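Local coordinates for protein rifamycin polyketide synthase (Amycolatopsis mediterranei, PDB 4LN9) that probably dehydrates beta-hydroxyacyl polyketide intermediates, serving as the double-hotdog dehydratase domain in the terminal module of the rifamycin assembly line, at residues E85-A90 and P97-L102; A163-A168 and T212-A217; R202-R207 and M247-A252; D240-S245 and L280-A285; E295-D298 and G302-V305. All blocks are in the same frame, centred on the assembly; numbering follows the deposited sequence.

Contact 1 of 5, residues E85-A90 and P97-L102; sequences ELAVRA and PVLDEL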
# COMPACT_ATOMS: atom_id res chain seq x y z
N GLU A 85 12.37 -9.93 -11.42
CA GLU A 85 11.01 -10.03 -11.95
C GLU A 85 10.05 -9.12 -11.20
O GLU A 85 9.20 -8.47 -11.80
CB GLU A 85 10.51 -11.48 -11.92
CG GLU A 85 8.99 -11.64 -11.96
CD GLU A 85 8.40 -11.46 -13.36
OE1 GLU A 85 9.18 -11.35 -14.33
OE2 GLU A 85 7.16 -11.44 -13.48
N LEU A 86 10.17 -9.10 -9.88
CA LEU A 86 9.37 -8.20 -9.06
C LEU A 86 9.60 -6.75 -9.45
O LEU A 86 8.65 -5.98 -9.59
CB LEU A 86 9.69 -8.41 -7.58
CG LEU A 86 9.43 -9.82 -7.05
CD1 LEU A 86 9.77 -9.92 -5.57
CD2 LEU A 86 7.99 -10.23 -7.31
N ALA A 87 10.87 -6.38 -9.61
CA ALA A 87 11.24 -5.01 -9.92
C ALA A 87 10.67 -4.60 -11.27
O ALA A 87 10.07 -3.54 -11.40
CB ALA A 87 12.75 -4.85 -9.90
N VAL A 88 10.81 -5.48 -12.25
CA VAL A 88 10.34 -5.15 -13.59
C VAL A 88 8.81 -5.15 -13.70
O VAL A 88 8.24 -4.27 -14.36
CB VAL A 88 10.96 -6.05 -14.66
CG1 VAL A 88 10.28 -5.83 -16.00
CG2 VAL A 88 12.46 -5.78 -14.77
N ARG A 89 8.15 -5.98 -12.90
CA ARG A 89 6.69 -5.94 -12.83
C ARG A 89 6.19 -4.63 -12.25
O ARG A 89 5.24 -4.03 -12.75
CB ARG A 89 6.14 -7.12 -12.02
CG ARG A 89 4.65 -7.00 -11.68
CD ARG A 89 3.77 -7.12 -12.91
NE ARG A 89 2.34 -7.13 -12.58
CZ ARG A 89 1.58 -6.04 -12.51
NH1 ARG A 89 2.11 -4.85 -12.72
NH2 ARG A 89 0.29 -6.15 -12.23
N ALA A 90 6.87 -4.15 -11.21
CA ALA A 90 6.51 -2.88 -10.59
C ALA A 90 6.73 -1.73 -11.57
O ALA A 90 5.84 -0.89 -11.78
CB ALA A 90 7.32 -2.66 -9.32
N PRO A 97 9.52 0.20 -17.66
CA PRO A 97 9.80 -1.24 -17.71
C PRO A 97 11.29 -1.60 -17.70
O PRO A 97 11.63 -2.76 -17.49
CB PRO A 97 9.16 -1.66 -19.03
CG PRO A 97 9.23 -0.44 -19.89
CD PRO A 97 9.05 0.72 -18.95
N VAL A 98 12.17 -0.62 -17.91
CA VAL A 98 13.59 -0.91 -18.05
C VAL A 98 14.32 -0.90 -16.71
O VAL A 98 14.26 0.09 -15.98
CB VAL A 98 14.29 0.07 -19.02
CG1 VAL A 98 15.78 -0.21 -19.07
CG2 VAL A 98 13.68 -0.05 -20.41
N LEU A 99 14.99 -2.00 -16.40
CA LEU A 99 15.77 -2.09 -15.17
C LEU A 99 17.18 -1.54 -15.37
O LEU A 99 18.09 -2.26 -15.80
CB LEU A 99 15.81 -3.53 -14.64
CG LEU A 99 16.37 -3.75 -13.23
CD1 LEU A 99 15.71 -2.82 -12.22
CD2 LEU A 99 16.21 -5.20 -12.80
N ASP A 100 17.33 -0.24 -15.13
CA ASP A 100 18.59 0.47 -15.33
C ASP A 100 19.66 -0.14 -14.42
O ASP A 100 20.75 -0.49 -14.87
CB ASP A 100 18.40 1.95 -14.98
CG ASP A 100 19.45 2.85 -15.61
OD1 ASP A 100 20.31 2.35 -16.36
OD2 ASP A 100 19.40 4.08 -15.35
N GLU A 101 19.28 -0.36 -13.16
CA GLU A 101 20.20 -0.91 -12.17
C GLU A 101 19.44 -1.57 -11.03
O GLU A 101 18.36 -1.11 -10.65
CB GLU A 101 21.11 0.21 -11.63
CG GLU A 101 22.17 -0.26 -10.65
CD GLU A 101 23.18 0.83 -10.32
OE1 GLU A 101 22.93 2.00 -10.68
OE2 GLU A 101 24.23 0.50 -9.73
N LEU A 102 19.94 -2.70 -10.56
CA LEU A 102 19.44 -3.31 -9.33
C LEU A 102 20.58 -3.93 -8.54
O LEU A 102 21.37 -4.72 -9.08
CB LEU A 102 18.38 -4.36 -9.64
CG LEU A 102 17.54 -4.85 -8.45
CD1 LEU A 102 16.67 -3.72 -7.91
CD2 LEU A 102 16.69 -6.05 -8.83

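Contact 2 of 5, residues A163-A168 and T212-A217; sequences AAFDFA and TTETFA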
# COMPACT_ATOMS: atom_id res chain seq x y z
N ALA A 163 16.84 -9.63 -31.96
CA ALA A 163 18.09 -10.05 -31.33
C ALA A 163 19.29 -9.64 -32.18
O ALA A 163 19.21 -9.62 -33.41
CB ALA A 163 18.08 -11.56 -31.11
N ALA A 164 20.41 -9.32 -31.53
CA ALA A 164 21.61 -8.95 -32.27
C ALA A 164 22.33 -10.19 -32.80
O ALA A 164 22.70 -10.26 -33.97
CB ALA A 164 22.53 -8.12 -31.40
N PHE A 165 22.43 -11.21 -31.95
CA PHE A 165 23.11 -12.45 -32.29
C PHE A 165 22.25 -13.29 -33.24
O PHE A 165 21.03 -13.23 -33.20
CB PHE A 165 23.42 -13.24 -31.02
CG PHE A 165 24.17 -14.52 -31.27
CD1 PHE A 165 25.54 -14.51 -31.48
CD2 PHE A 165 23.49 -15.73 -31.34
CE1 PHE A 165 26.22 -15.68 -31.74
CE2 PHE A 165 24.17 -16.91 -31.60
CZ PHE A 165 25.54 -16.89 -31.79
N ASP A 166 22.91 -14.04 -34.12
CA ASP A 166 22.21 -14.89 -35.08
C ASP A 166 21.77 -16.21 -34.45
O ASP A 166 22.46 -17.22 -34.57
CB ASP A 166 23.11 -15.16 -36.29
CG ASP A 166 22.37 -15.84 -37.42
OD1 ASP A 166 21.14 -16.01 -37.31
OD2 ASP A 166 23.02 -16.18 -38.44
N PHE A 167 20.60 -16.20 -33.84
CA PHE A 167 20.10 -17.38 -33.14
C PHE A 167 19.51 -18.39 -34.12
O PHE A 167 19.23 -19.54 -33.76
CB PHE A 167 19.06 -16.99 -32.08
CG PHE A 167 19.66 -16.44 -30.81
CD1 PHE A 167 20.14 -17.29 -29.84
CD2 PHE A 167 19.72 -15.07 -30.59
CE1 PHE A 167 20.68 -16.79 -28.67
CE2 PHE A 167 20.24 -14.57 -29.41
CZ PHE A 167 20.74 -15.43 -28.46
N ALA A 168 19.37 -17.98 -35.38
CA ALA A 168 18.85 -18.86 -36.43
C ALA A 168 19.83 -19.95 -36.84
O ALA A 168 19.42 -21.00 -37.34
CB ALA A 168 18.42 -18.04 -37.64
N THR A 212 36.80 -14.13 -23.99
CA THR A 212 36.08 -14.15 -25.25
C THR A 212 35.17 -15.38 -25.29
O THR A 212 34.52 -15.67 -26.31
CB THR A 212 37.06 -14.16 -26.44
OG1 THR A 212 36.33 -14.16 -27.68
CG2 THR A 212 37.96 -15.39 -26.39
N THR A 213 35.03 -16.03 -24.14
CA THR A 213 34.14 -17.17 -23.96
C THR A 213 32.68 -16.80 -24.23
O THR A 213 32.14 -15.87 -23.63
CB THR A 213 34.25 -17.72 -22.52
OG1 THR A 213 35.52 -18.35 -22.34
CG2 THR A 213 33.14 -18.74 -22.25
N GLU A 214 32.03 -17.58 -25.09
CA GLU A 214 30.57 -17.56 -25.23
C GLU A 214 29.99 -18.88 -24.73
O GLU A 214 30.48 -19.95 -25.08
CB GLU A 214 30.18 -17.37 -26.69
CG GLU A 214 30.72 -16.11 -27.34
CD GLU A 214 30.46 -16.07 -28.83
OE1 GLU A 214 31.17 -16.78 -29.58
OE2 GLU A 214 29.53 -15.35 -29.26
N THR A 215 28.90 -18.80 -23.98
CA THR A 215 28.12 -19.98 -23.62
C THR A 215 26.75 -19.94 -24.28
O THR A 215 26.01 -18.96 -24.14
CB THR A 215 27.93 -20.08 -22.09
OG1 THR A 215 29.22 -20.14 -21.45
CG2 THR A 215 27.14 -21.32 -21.73
N PHE A 216 26.41 -20.99 -25.02
CA PHE A 216 25.10 -21.12 -25.64
C PHE A 216 24.31 -22.23 -24.95
O PHE A 216 24.88 -23.22 -24.51
CB PHE A 216 25.25 -21.44 -27.13
CG PHE A 216 26.02 -20.40 -27.89
CD1 PHE A 216 25.45 -19.17 -28.17
CD2 PHE A 216 27.35 -20.60 -28.23
CE1 PHE A 216 26.17 -18.19 -28.83
CE2 PHE A 216 28.06 -19.64 -28.92
CZ PHE A 216 27.48 -18.42 -29.20
N ALA A 217 23.00 -22.02 -24.78
CA ALA A 217 22.19 -23.03 -24.11
C ALA A 217 20.75 -23.03 -24.59
O ALA A 217 20.23 -22.00 -25.04
CB ALA A 217 22.25 -22.86 -22.60

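Contact 3 of 5, residues R202-R207 and M247-A252; sequences RAVWRR and MVSAAA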
# COMPACT_ATOMS: atom_id res chain seq x y z
N ARG A 202 18.94 -27.54 -20.77
CA ARG A 202 18.73 -28.74 -21.58
C ARG A 202 19.96 -29.14 -22.39
O ARG A 202 20.17 -30.32 -22.68
CB ARG A 202 17.53 -28.57 -22.50
CG ARG A 202 16.22 -28.32 -21.77
CD ARG A 202 15.58 -29.64 -21.36
NE ARG A 202 15.26 -30.45 -22.52
CZ ARG A 202 15.07 -31.77 -22.49
NH1 ARG A 202 15.12 -32.42 -21.34
NH2 ARG A 202 14.80 -32.42 -23.61
N ALA A 203 20.73 -28.14 -22.82
CA ALA A 203 21.95 -28.37 -23.57
C ALA A 203 22.83 -27.15 -23.41
O ALA A 203 22.34 -26.04 -23.23
CB ALA A 203 21.62 -28.60 -25.04
N VAL A 204 24.14 -27.36 -23.48
CA VAL A 204 25.09 -26.26 -23.44
C VAL A 204 26.16 -26.46 -24.51
O VAL A 204 26.56 -27.59 -24.78
CB VAL A 204 25.77 -26.17 -22.07
CG1 VAL A 204 26.97 -25.24 -22.13
CG2 VAL A 204 24.78 -25.70 -21.02
N TRP A 205 26.48 -25.39 -25.24
CA TRP A 205 27.66 -25.40 -26.10
C TRP A 205 28.59 -24.30 -25.70
O TRP A 205 28.15 -23.24 -25.25
CB TRP A 205 27.28 -25.22 -27.57
CG TRP A 205 26.27 -26.23 -28.07
CD1 TRP A 205 26.51 -27.32 -28.90
CD2 TRP A 205 24.82 -26.16 -27.92
NE1 TRP A 205 25.33 -27.96 -29.19
CE2 TRP A 205 24.28 -27.32 -28.63
CE3 TRP A 205 23.94 -25.31 -27.27
CZ2 TRP A 205 22.93 -27.59 -28.68
CZ3 TRP A 205 22.58 -25.59 -27.31
CH2 TRP A 205 22.08 -26.69 -28.02
N ARG A 206 29.88 -24.48 -25.99
CA ARG A 206 30.88 -23.50 -25.63
C ARG A 206 31.74 -23.13 -26.83
O ARG A 206 32.00 -23.96 -27.70
CB ARG A 206 31.76 -24.02 -24.49
CG ARG A 206 32.86 -23.07 -24.06
CD ARG A 206 33.88 -23.76 -23.17
NE ARG A 206 33.26 -24.41 -22.02
CZ ARG A 206 33.11 -25.72 -21.90
NH1 ARG A 206 33.52 -26.54 -22.86
NH2 ARG A 206 32.56 -26.23 -20.80
N ARG A 207 32.19 -21.88 -26.86
CA ARG A 207 32.96 -21.35 -27.98
C ARG A 207 33.91 -20.28 -27.43
O ARG A 207 33.54 -19.56 -26.50
CB ARG A 207 32.01 -20.74 -29.01
CG ARG A 207 32.64 -20.39 -30.34
CD ARG A 207 31.93 -19.18 -30.95
NE ARG A 207 31.03 -19.57 -32.03
CZ ARG A 207 30.11 -18.76 -32.57
NH1 ARG A 207 29.92 -17.55 -32.07
NH2 ARG A 207 29.40 -19.17 -33.61
N MET A 247 27.46 -22.05 -15.09
CA MET A 247 27.94 -22.87 -13.99
C MET A 247 27.81 -24.35 -14.33
O MET A 247 28.73 -25.13 -14.13
CB MET A 247 27.15 -22.56 -12.71
CG MET A 247 27.56 -21.28 -12.02
SD MET A 247 26.26 -20.65 -10.94
CE MET A 247 25.78 -22.16 -10.09
N VAL A 248 26.62 -24.72 -14.81
CA VAL A 248 26.41 -26.06 -15.35
C VAL A 248 27.50 -26.42 -16.35
O VAL A 248 28.08 -27.51 -16.29
CB VAL A 248 25.03 -26.18 -16.03
CG1 VAL A 248 24.96 -27.46 -16.85
CG2 VAL A 248 23.93 -26.15 -14.99
N SER A 249 27.85 -25.47 -17.22
CA SER A 249 28.96 -25.64 -18.14
C SER A 249 30.25 -25.97 -17.40
O SER A 249 30.94 -26.94 -17.74
CB SER A 249 29.15 -24.38 -18.99
OG SER A 249 30.12 -24.60 -20.00
N ALA A 250 30.57 -25.19 -16.37
CA ALA A 250 31.81 -25.37 -15.63
C ALA A 250 31.81 -26.67 -14.82
O ALA A 250 32.81 -27.37 -14.76
CB ALA A 250 32.07 -24.18 -14.73
N ALA A 251 30.66 -27.00 -14.23
CA ALA A 251 30.54 -28.18 -13.39
C ALA A 251 30.84 -29.48 -14.14
O ALA A 251 31.12 -30.51 -13.52
CB ALA A 251 29.16 -28.25 -12.75
N ALA A 252 30.77 -29.43 -15.47
CA ALA A 252 31.15 -30.58 -16.30
C ALA A 252 32.59 -30.43 -16.80
O ALA A 252 33.09 -31.29 -17.53
CB ALA A 252 30.19 -30.73 -17.46

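Contact 4 of 5, residues D240-S245 and L280-A285; sequences DAALHS and LRVRVA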
# COMPACT_ATOMS: atom_id res chain seq x y z
N ASP A 240 16.94 -17.68 -14.23
CA ASP A 240 18.03 -18.25 -13.45
C ASP A 240 18.80 -19.30 -14.23
O ASP A 240 20.03 -19.34 -14.19
CB ASP A 240 17.53 -18.83 -12.13
CG ASP A 240 18.66 -19.18 -11.18
OD1 ASP A 240 19.11 -18.28 -10.43
OD2 ASP A 240 19.14 -20.33 -11.22
N ALA A 241 18.08 -20.21 -14.88
CA ALA A 241 18.71 -21.26 -15.66
C ALA A 241 19.47 -20.67 -16.85
O ALA A 241 20.55 -21.15 -17.21
CB ALA A 241 17.68 -22.27 -16.14
N ALA A 242 18.91 -19.63 -17.45
CA ALA A 242 19.57 -18.94 -18.55
C ALA A 242 20.98 -18.53 -18.14
O ALA A 242 21.94 -18.82 -18.85
CB ALA A 242 18.76 -17.72 -18.98
N LEU A 243 21.11 -18.06 -16.90
CA LEU A 243 22.39 -17.57 -16.41
C LEU A 243 23.25 -18.68 -15.79
O LEU A 243 24.48 -18.67 -15.93
CB LEU A 243 22.18 -16.44 -15.40
CG LEU A 243 21.63 -15.12 -15.96
CD1 LEU A 243 21.07 -14.26 -14.85
CD2 LEU A 243 22.71 -14.38 -16.73
N HIS A 244 22.62 -19.63 -15.11
CA HIS A 244 23.37 -20.68 -14.44
C HIS A 244 23.82 -21.80 -15.35
O HIS A 244 24.72 -22.57 -15.00
CB HIS A 244 22.66 -21.19 -13.18
CG HIS A 244 21.52 -22.16 -13.44
ND1 HIS A 244 20.36 -22.09 -12.76
CD2 HIS A 244 21.50 -23.37 -14.13
CE1 HIS A 244 19.58 -23.14 -13.10
NE2 HIS A 244 20.27 -23.91 -13.95
N SER A 245 23.46 -21.68 -16.63
CA SER A 245 24.06 -22.50 -17.68
C SER A 245 25.59 -22.38 -17.71
O SER A 245 26.29 -23.35 -17.99
CB SER A 245 23.47 -22.15 -19.05
OG SER A 245 23.94 -20.89 -19.49
N LEU A 280 13.83 -21.11 -24.05
CA LEU A 280 14.72 -20.07 -24.57
C LEU A 280 15.90 -20.67 -25.32
O LEU A 280 16.38 -21.75 -24.97
CB LEU A 280 15.23 -19.18 -23.44
CG LEU A 280 14.25 -18.35 -22.61
CD1 LEU A 280 15.02 -17.61 -21.52
CD2 LEU A 280 13.47 -17.38 -23.48
N ARG A 281 16.42 -19.93 -26.29
CA ARG A 281 17.82 -20.06 -26.70
C ARG A 281 18.59 -18.86 -26.18
O ARG A 281 18.13 -17.73 -26.29
CB ARG A 281 17.92 -20.10 -28.23
CG ARG A 281 17.16 -21.24 -28.89
CD ARG A 281 17.30 -21.15 -30.41
NE ARG A 281 16.28 -21.95 -31.09
CZ ARG A 281 16.16 -22.05 -32.41
NH1 ARG A 281 16.97 -21.36 -33.21
NH2 ARG A 281 15.20 -22.80 -32.93
N VAL A 282 19.75 -19.12 -25.57
CA VAL A 282 20.48 -18.08 -24.87
C VAL A 282 21.95 -18.01 -25.29
O VAL A 282 22.54 -19.03 -25.66
CB VAL A 282 20.39 -18.25 -23.34
CG1 VAL A 282 18.95 -18.53 -22.92
CG2 VAL A 282 21.31 -19.38 -22.88
N ARG A 283 22.47 -16.79 -25.40
CA ARG A 283 23.92 -16.56 -25.47
C ARG A 283 24.39 -15.78 -24.25
O ARG A 283 23.88 -14.69 -23.97
CB ARG A 283 24.29 -15.80 -26.75
CG ARG A 283 25.74 -15.36 -26.81
CD ARG A 283 26.02 -14.46 -28.00
NE ARG A 283 27.43 -14.09 -28.12
CZ ARG A 283 27.96 -13.00 -27.59
NH1 ARG A 283 27.21 -12.17 -26.87
NH2 ARG A 283 29.25 -12.72 -27.78
N VAL A 284 25.35 -16.34 -23.53
CA VAL A 284 25.94 -15.65 -22.38
C VAL A 284 27.41 -15.35 -22.62
O VAL A 284 28.17 -16.24 -23.03
CB VAL A 284 25.76 -16.46 -21.08
CG1 VAL A 284 26.42 -15.73 -19.91
CG2 VAL A 284 24.29 -16.70 -20.80
N ALA A 285 27.80 -14.09 -22.44
CA ALA A 285 29.19 -13.68 -22.65
C ALA A 285 29.74 -12.83 -21.52
O ALA A 285 29.02 -12.46 -20.59
CB ALA A 285 29.34 -12.96 -23.99

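Contact 5 of 5, residues E295-D298 and G302-V305; sequences EAVD and GLVV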
# COMPACT_ATOMS: atom_id res chain seq x y z
N GLU A 295 21.65 -12.47 -23.85
CA GLU A 295 20.57 -12.27 -24.81
C GLU A 295 19.85 -13.60 -24.98
O GLU A 295 20.49 -14.65 -25.05
CB GLU A 295 21.13 -11.80 -26.16
CG GLU A 295 20.08 -11.39 -27.19
CD GLU A 295 20.68 -10.67 -28.39
OE1 GLU A 295 21.61 -11.22 -29.02
OE2 GLU A 295 20.18 -9.58 -28.75
N ALA A 296 18.52 -13.57 -24.92
CA ALA A 296 17.74 -14.80 -25.03
C ALA A 296 16.54 -14.59 -25.94
O ALA A 296 15.94 -13.51 -25.96
CB ALA A 296 17.29 -15.27 -23.66
N VAL A 297 16.30 -15.56 -26.82
CA VAL A 297 15.14 -15.53 -27.72
C VAL A 297 14.24 -16.74 -27.46
O VAL A 297 14.66 -17.72 -26.85
CB VAL A 297 15.57 -15.53 -29.20
CG1 VAL A 297 16.38 -14.28 -29.53
CG2 VAL A 297 16.35 -16.79 -29.55
N ASP A 298 12.97 -16.63 -27.87
CA ASP A 298 12.09 -17.79 -27.85
C ASP A 298 12.28 -18.62 -29.11
O ASP A 298 13.11 -18.29 -29.96
CB ASP A 298 10.63 -17.38 -27.66
CG ASP A 298 10.12 -16.47 -28.76
OD1 ASP A 298 10.59 -16.61 -29.92
OD2 ASP A 298 9.19 -15.68 -28.50
N GLY A 302 12.03 -14.59 -31.59
CA GLY A 302 11.77 -13.25 -31.05
C GLY A 302 12.54 -13.00 -29.76
O GLY A 302 12.65 -13.89 -28.92
N LEU A 303 12.99 -11.77 -29.56
CA LEU A 303 13.67 -11.41 -28.32
C LEU A 303 12.79 -11.65 -27.09
O LEU A 303 11.65 -11.19 -27.05
CB LEU A 303 14.09 -9.94 -28.35
CG LEU A 303 15.55 -9.59 -28.67
CD1 LEU A 303 15.74 -8.09 -28.52
CD2 LEU A 303 16.51 -10.35 -27.76
N VAL A 304 13.41 -12.14 -26.01
CA VAL A 304 12.72 -12.28 -24.73
C VAL A 304 13.36 -11.46 -23.61
O VAL A 304 12.66 -10.72 -22.91
CB VAL A 304 12.60 -13.76 -24.31
CG1 VAL A 304 11.93 -13.87 -22.95
CG2 VAL A 304 11.83 -14.55 -25.35
N VAL A 305 14.67 -11.58 -23.43
CA VAL A 305 15.37 -10.79 -22.43
C VAL A 305 16.78 -10.39 -22.87
O VAL A 305 17.44 -11.14 -23.59
CB VAL A 305 15.42 -11.50 -21.06
CG1 VAL A 305 15.87 -12.95 -21.22
CG2 VAL A 305 16.32 -10.75 -20.09

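Contact 1 of 5, residues E85-A90 and P97-L102
Val88 and Pro97 bring the two backbones nearest, their CA atoms 5.7 Å apart, where helix 80-93 turns back into strand 98-104. The short axes of 85-90 and 98-102 pass 8.3 Å from each other at 121°, so the strand runs back across the helix rather than along it. This is the packing of a hotdog fold, in which a central helix is wrapped by an antiparallel sheet, here in the N-terminal half of a double hotdog. The strand is not regular: Leu99 is the centre of an inverse gamma turn, and Asp100 and Glu101 form a classic beta bulge opposite Val152. Because of the bulge, Leu99 and Leu102, three residues apart, both direct their side chains to the helix.

Val88 meets the start of the strand with both methyls. Its CG1, anti to the backbone N (chi1 170°), rests 3.7 Å from the carbonyl O of Pro97, while CG2, lying beside that N, reaches Leu99 CB at 4.0 Å. Val88 and Leu99 also share Leu270 of strand 263-272 as a neighbour, and Leu99 touches Val84 one turn earlier on the helix. On the far side of the helix Glu85 accepts hydrogen bonds from His38, Gly233 and Ile234. The small Ala87 faces two leucine branches: its CB is 4.3 Å from Leu99 CD1 and 4.3 Å from Leu102 CD2.

Contact 2 of 5, residues A163-A168 and T212-A217
Phe165 reaches out of an irregular loop and sets the CZ end of its ring against Phe216 of strand 214-220. Phe165 CZ lies 3.3 Å from Phe216 CE1, a snug touch, and the two ring centroids are 5.1 Å apart. With the planes inclined at 31°, the rings meet obliquely. The two rings leave their backbones by different first torsions: in Phe165 CG is anti to the backbone N (chi1 -178°), in Phe216 anti to the carbonyl carbon (chi1 -59°).

Within the loop, the inverse gamma turn centred on Asp166 brings the Phe167 ring up to its neighbour: Phe165 CD2 sits 3.7 Å above the centre of the Phe167 ring, so Phe165 is packed at CD2 by Phe167 and round CZ by Phe216. Glu214 adds a slighter touch, its OE2 standing 4.1 Å from Phe165 CE1; that carboxylate is engaged by salt bridges to Arg283 and Arg207.

The loop, which leads from strand 146-154 to strand 176-178, thus lies over the outer face of the C-terminal hotdog sheet. Glu295 of strand 291-297 binds the backbone N of Phe165, Arg283 of strand 279-285 packs against both phenylalanines of the loop, and Pro172 touches Phe165 and Phe216.

Contact 3 of 5, residues R202-R207 and M247-A252
Arg206 and Ser249 make the single polar link between strand 201-207 and the C-terminal part of helix 236-251. Arg206 NH2 donates to Ser249 OG over 3.0 Å, but the N-H points well off the oxygen (123°), so the bond is weak. The same nitrogen lies 3.5 Å from the carbonyl O of Ser249, which stands at the edge of the guanidinium, in its plane, without a hydrogen bond being formed. Arg206 leaves the strand extended and then bends at its third torsion (chi3 -54°), and this kink turns the guanidinium back along the strand to the serine. A guanidinium beside the Ser249 carbonyl, late in the helix, would probably be favoured by the partial negative charge there.

The van der Waals part is small. Val204 CG1, anti to its own N, touches Ser249 CB and OG, both at 3.9 Å, so the serine side chain meets two residues, Val204 and Arg206, that face the helix from the same side of the strand. The backbones stay apart: the closest CA atoms, those of Val204 and Ser249, are 6.6 Å from each other.

Trp205 and Arg207 point to the other side of the sheet, where Trp205 meets Trp170 edge-to-face and Arg207 packs on Pro172. The helix is the central one of the C-terminal hotdog, and strand 201-207 lies between strands 214-220 and 176-178 of the sheet that wraps it. Val178 of the outer strand packs on Val204, Arg206 and Ala252, and helix 183-190 covers Val248 and Ala251.

Contact 4 of 5, residues D240-S245 and L280-A285
Ala242 is where helix 236-251 sits down on strand 279-285, its CA 6.4 Å from that of Val282. The short axes approach to 8.6 Å and run in roughly the same sense, 47° apart, as the central helix of a hotdog lies across its sheet. Packing is closest in the middle. Ala242 CB touches Val282 CG1 at 4.0 Å, and two residues further along the strand, Val284 CG2 meets the carbonyl O of the same Ala242 at 3.7 Å. Val284 has CG1 anti to its N, which leaves CG2 beside that N and turned to the helix. Leu243 and Leu280 flank this middle more loosely, without close approach across the interface.

The strand's other face is quite different. Arg281 and Arg283 turn away from the helix and are partly exposed; Arg281 pairs with Glu299 and makes a cation-pi contact with Trp170, while Arg283 lies against Phe216.

The polar side chains Ser245 and His244 find their partners away from the strand. Ser245 OG donates back to Ala242 O over 2.9 Å, so a buried hydroxyl lies against Val284 with its hydrogen bond already made. Further round the helix, His244 ND1 donates to Asp240 OD2 at 2.6 Å; the oxygen lies in the imidazole plane, and is itself met on its anti side, 31° out of the carboxylate plane. Tyr184 holds NE2, so both ring nitrogens are engaged and the imidazole rotation is set. The Asp-x-x-x-His spacing matches a motif of polyketide synthase dehydratases, consistent with a helix that rests on the sheet through Ala242 and carries the probable active-site pair Asp240 and His244 on another side.

Contact 5 of 5, residues E295-D298 and G302-V305
The carbonyl O of Ala296 takes two backbone N-H groups from the opposite strand: Val304 N at 2.9 Å, coming from 22° off the carbonyl plane, and Val305 N at 3.4 Å, a weak bond. Two successive residues facing one make a classic beta bulge, and Val304 has the psi of -50° that goes with its first position. In the other direction Ala296 N donates to Val305 O over 3.0 Å. The bulge shifts the register by one residue, from the hydrogen-bonded pair Ala296-Val305 to the non-hydrogen-bonded pair Val297-Leu303.

Strands 291-297 and 303-313 form a beta hairpin in the sheet of the C-terminal hotdog, and its turn end is tied by Asp298 and Gly302. Gly302 O accepts Asp298 N at 3.0 Å, in the carbonyl plane, and is also approached by the CA-H of Val297. Asp298 CG lies between the backbone N and the carbonyl carbon (chi1 60°), which folds the carboxylate back over the turn. There OD1 accepts Gly302 N at 3.0 Å, from above the carboxylate plane, and is also hydrogen-bonded to Ser300 OG within the turn.

Side chains pack on both faces. Ala296 CB meets Val305 CG1 at 3.7 Å, on the face where Leu280 and Val282 also pack, and Val304 CG2 lies 3.8 Å from Asp298 CB. On the other face from Ala296 CB, Leu303 crosses Glu295 at about a right angle, with CD2 3.8 Å from Glu295 CG; beyond that point the glutamate extends to bind Ala164 N and Phe165 N through its two carboxylate oxygens.

Contact 1 belongs to the N-terminal hotdog and the other four to the C-terminal one; its nearest neighbours, contacts 5 and 4, come within about 8 and 9 Å between nearest atoms. Contacts 3 and 4 share helix 236-251, with centres 10 Å apart. Contacts 4 and 5 are joined through adjacent strands by probable backbone hydrogen bonds such as Arg283 N to Glu295 O, 2.9 Å. Contact 2, on the outer face, has its centre about 10 Å from that of contact 4 and 11 Å from that of contact 5, and touches both. The likely active-site motif lies within contact 4, at Asp240 and His244; contact 1, centred about 19 Å from the centre of contact 4, packs the corresponding helix of the other half.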